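Side-chain contact in O-methyltransferase (Bacillus halodurans, PDB 2GPY), which probably transfers methyl groups to hydroxyl oxygens of a still unidentified acceptor: residues E27-E32 against H95-A100. Sequence-based numbering, arbitrary orientation.
Sequences EREAHE and HKHVKA. With ZN (zinc ion), chain I.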
ATOM      1  N   GLU B  27     -23.567  -1.467  -9.784  1.00 39.92           N
ATOM      2  CA  GLU B  27     -22.929  -0.229 -10.236  1.00 40.02           C
ATOM      3  C   GLU B  27     -23.879   0.655 -11.021  1.00 40.41           C
ATOM      4  O   GLU B  27     -23.962   1.855 -10.752  1.00 40.42           O
ATOM      5  CB  GLU B  27     -21.697  -0.516 -11.083  1.00 39.89           C
ATOM      6  CG  GLU B  27     -20.618  -1.249 -10.304  1.00 38.62           C
ATOM      7  CD  GLU B  27     -19.602  -1.873 -11.213  1.00 39.76           C
ATOM      8  OE1 GLU B  27     -19.848  -1.903 -12.442  1.00 40.54           O
ATOM      9  OE2 GLU B  27     -18.578  -2.343 -10.710  1.00 41.78           O
ATOM     10  N   ARG B  28     -24.570   0.074 -12.003  1.00 40.81           N
ATOM     11  CA  ARG B  28     -25.550   0.819 -12.794  1.00 41.79           C
ATOM     12  C   ARG B  28     -26.692   1.314 -11.917  1.00 41.09           C
ATOM     13  O   ARG B  28     -27.183   2.430 -12.101  1.00 41.11           O
ATOM     14  CB  ARG B  28     -26.093  -0.018 -13.958  1.00 41.87           C
ATOM     15  CG  ARG B  28     -25.110  -0.162 -15.129  1.00 43.47           C
ATOM     16  CD  ARG B  28     -25.821  -0.759 -16.367  1.00 44.13           C
ATOM     17  NE  ARG B  28     -26.459  -2.043 -16.050  1.00 49.86           N
ATOM     18  CZ  ARG B  28     -25.824  -3.218 -16.002  1.00 51.40           C
ATOM     19  NH1 ARG B  28     -24.521  -3.300 -16.265  1.00 51.85           N
ATOM     20  NH2 ARG B  28     -26.496  -4.319 -15.687  1.00 52.51           N
ATOM     21  N   GLU B  29     -27.091   0.499 -10.946  1.00 40.60           N
ATOM     22  CA  GLU B  29     -28.130   0.870  -9.990  1.00 41.18           C
ATOM     23  C   GLU B  29     -27.762   2.060  -9.095  1.00 40.53           C
ATOM     24  O   GLU B  29     -28.588   2.950  -8.849  1.00 41.07           O
ATOM     25  CB  GLU B  29     -28.449  -0.307  -9.086  1.00 41.33           C
ATOM     26  CG  GLU B  29     -29.663  -0.057  -8.227  1.00 44.88           C
ATOM     27  CD  GLU B  29     -29.694  -0.892  -6.964  1.00 48.45           C
ATOM     28  OE1 GLU B  29     -29.500  -2.130  -7.009  1.00 50.24           O
ATOM     29  OE2 GLU B  29     -29.941  -0.288  -5.910  1.00 49.42           O
ATOM     30  N   ALA B  30     -26.543   2.049  -8.578  1.00 40.53           N
ATOM     31  CA  ALA B  30     -26.030   3.145  -7.775  1.00 39.62           C
ATOM     32  C   ALA B  30     -26.080   4.422  -8.597  1.00 39.83           C
ATOM     33  O   ALA B  30     -26.503   5.468  -8.083  1.00 38.37           O
ATOM     34  CB  ALA B  30     -24.601   2.853  -7.329  1.00 40.16           C
ATOM     35  N   HIS B  31     -25.637   4.336  -9.858  1.00 40.00           N
ATOM     36  CA  HIS B  31     -25.646   5.497 -10.769  1.00 40.91           C
ATOM     37  C   HIS B  31     -27.056   5.998 -11.058  1.00 41.81           C
ATOM     38  O   HIS B  31     -27.341   7.178 -10.861  1.00 42.53           O
ATOM     39  CB  HIS B  31     -24.868   5.235 -12.076  1.00 40.55           C
ATOM     40  CG  HIS B  31     -25.061   6.302 -13.119  1.00 41.17           C
ATOM     41  ND1 HIS B  31     -25.869   6.121 -14.220  1.00 40.52           N
ATOM     42  CD2 HIS B  31     -24.575   7.564 -13.216  1.00 39.91           C
ATOM     43  CE1 HIS B  31     -25.876   7.223 -14.952  1.00 41.01           C
ATOM     44  NE2 HIS B  31     -25.102   8.116 -14.361  1.00 41.35           N
ATOM     45  N   GLU B  32     -27.939   5.106 -11.506  1.00 42.93           N
ATOM     46  CA  GLU B  32     -29.314   5.477 -11.834  1.00 43.69           C
ATOM     47  C   GLU B  32     -30.082   6.026 -10.628  1.00 43.35           C
ATOM     48  O   GLU B  32     -30.957   6.896 -10.786  1.00 43.28           O
ATOM     49  CB  GLU B  32     -30.075   4.310 -12.483  1.00 44.62           C
ATOM     50  CG  GLU B  32     -30.389   3.169 -11.525  1.00 48.25           C
ATOM     51  CD  GLU B  32     -31.698   2.445 -11.811  1.00 53.25           C
ATOM     52  OE1 GLU B  32     -32.310   2.692 -12.868  1.00 56.14           O
ATOM     53  OE2 GLU B  32     -32.120   1.621 -10.962  1.00 56.18           O
ATOM     54  N   HIS B  95     -28.310  -5.398   2.814  1.00 35.41           N
ATOM     55  CA  HIS B  95     -28.465  -6.696   3.455  1.00 35.45           C
ATOM     56  C   HIS B  95     -28.901  -7.757   2.422  1.00 34.85           C
ATOM     57  O   HIS B  95     -28.419  -8.885   2.442  1.00 33.04           O
ATOM     58  CB  HIS B  95     -29.465  -6.569   4.598  1.00 38.00           C
ATOM     59  CG  HIS B  95     -29.362  -7.651   5.621  1.00 44.05           C
ATOM     60  ND1 HIS B  95     -30.282  -8.670   5.717  1.00 50.90           N
ATOM     61  CD2 HIS B  95     -28.461  -7.863   6.611  1.00 50.13           C
ATOM     62  CE1 HIS B  95     -29.956  -9.463   6.723  1.00 53.00           C
ATOM     63  NE2 HIS B  95     -28.852  -8.996   7.279  1.00 52.34           N
ATOM     64  N   LYS B  96     -29.800  -7.378   1.518  1.00 33.61           N
ATOM     65  CA  LYS B  96     -30.224  -8.257   0.432  1.00 33.32           C
ATOM     66  C   LYS B  96     -29.100  -8.562  -0.564  1.00 33.88           C
ATOM     67  O   LYS B  96     -28.934  -9.718  -0.995  1.00 33.78           O
ATOM     68  CB  LYS B  96     -31.440  -7.671  -0.305  1.00 32.93           C
ATOM     69  CG  LYS B  96     -32.687  -7.586   0.570  1.00 33.33           C
ATOM     70  CD  LYS B  96     -33.831  -6.926  -0.169  1.00 35.31           C
ATOM     71  CE  LYS B  96     -35.115  -6.951   0.665  1.00 39.34           C
ATOM     72  NZ  LYS B  96     -35.139  -5.793   1.546  1.00 41.07           N
ATOM     73  N   HIS B  97     -28.329  -7.548  -0.954  1.00 32.79           N
ATOM     74  CA  HIS B  97     -27.174  -7.827  -1.852  1.00 33.00           C
ATOM     75  C   HIS B  97     -26.136  -8.774  -1.241  1.00 33.50           C
ATOM     76  O   HIS B  97     -25.572  -9.641  -1.911  1.00 34.39           O
ATOM     77  CB  HIS B  97     -26.496  -6.514  -2.224  1.00 32.82           C
ATOM     78  CG  HIS B  97     -27.339  -5.677  -3.123  1.00 35.36           C
ATOM     79  ND1 HIS B  97     -27.366  -4.305  -3.062  1.00 38.30           N
ATOM     80  CD2 HIS B  97     -28.189  -6.032  -4.113  1.00 35.14           C
ATOM     81  CE1 HIS B  97     -28.202  -3.847  -3.979  1.00 32.68           C
ATOM     82  NE2 HIS B  97     -28.711  -4.874  -4.626  1.00 37.41           N
ATOM     83  N   VAL B  98     -25.854  -8.580   0.032  1.00 33.62           N
ATOM     84  CA  VAL B  98     -24.915  -9.466   0.735  1.00 34.78           C
ATOM     85  C   VAL B  98     -25.461 -10.908   0.699  1.00 34.55           C
ATOM     86  O   VAL B  98     -24.725 -11.860   0.404  1.00 35.13           O
ATOM     87  CB  VAL B  98     -24.657  -8.948   2.172  1.00 34.18           C
ATOM     88  CG1 VAL B  98     -23.996 -10.026   3.012  1.00 35.21           C
ATOM     89  CG2 VAL B  98     -23.774  -7.684   2.126  1.00 34.41           C
ATOM     90  N   LYS B  99     -26.758 -11.065   0.976  1.00 35.39           N
ATOM     91  CA  LYS B  99     -27.403 -12.365   0.935  1.00 35.57           C
ATOM     92  C   LYS B  99     -27.382 -12.957  -0.470  1.00 35.63           C
ATOM     93  O   LYS B  99     -27.125 -14.157  -0.636  1.00 35.56           O
ATOM     94  CB  LYS B  99     -28.853 -12.271   1.428  1.00 36.12           C
ATOM     95  CG  LYS B  99     -28.995 -12.228   2.949  1.00 37.59           C
ATOM     96  CD  LYS B  99     -30.462 -12.025   3.390  1.00 37.92           C
ATOM     97  CE  LYS B  99     -31.215 -13.340   3.453  1.00 42.46           C
ATOM     98  NZ  LYS B  99     -32.540 -13.223   4.170  1.00 46.57           N
ATOM     99  N   ALA B 100     -27.651 -12.122  -1.478  1.00 34.73           N
ATOM    100  CA  ALA B 100     -27.660 -12.563  -2.879  1.00 35.03           C
ATOM    101  C   ALA B 100     -26.391 -13.318  -3.259  1.00 35.72           C
ATOM    102  O   ALA B 100     -26.443 -14.287  -4.031  1.00 34.87           O
ATOM    103  CB  ALA B 100     -27.819 -11.371  -3.794  1.00 34.91           C
TER
HETATM  104 ZN    ZN I 303     -24.616  10.195 -14.810  0.75 42.08          ZN
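Glu-29 and His-97 reach toward each other from helices 21-32 and 88-100 and meet through a shared zinc ion, a compact example of a metal joining two helices whose backbones stay apart. OE1 of Glu-29 lies near the plane of the His-97 ring, at its edge, 3.7 Å from both its CE1 and NE2. No hydrogen bond links the two; OE1 and NE2 each bind the zinc, and Glu-93, one turn before His-97, adds a third protein ligand. The carboxylate is turned 49° from the imidazole plane. With CG anti to the backbone N (chi1 -171°) and the chain extended, Glu-29 covers about as much of the 11.9 Å separating its CA from that of His-97 as the histidine does; zinc completes the span. Behind the metal, ND1 of His-97 is hydrogen-bonded to the carbonyl O of Ile-65, which restrains ring rotation, while Tyr-22 packs against the ring at a steep angle and Met-26 and Ile-70 also touch it. On helix 21-32, His-31 binds a different zinc through NE2 at 2.2 Å. Two carboxylates and one imidazole around the interhelical zinc imply a cross-link made by metal coordination, in which the cation probably offsets the repulsion between Glu-29 and Glu-93.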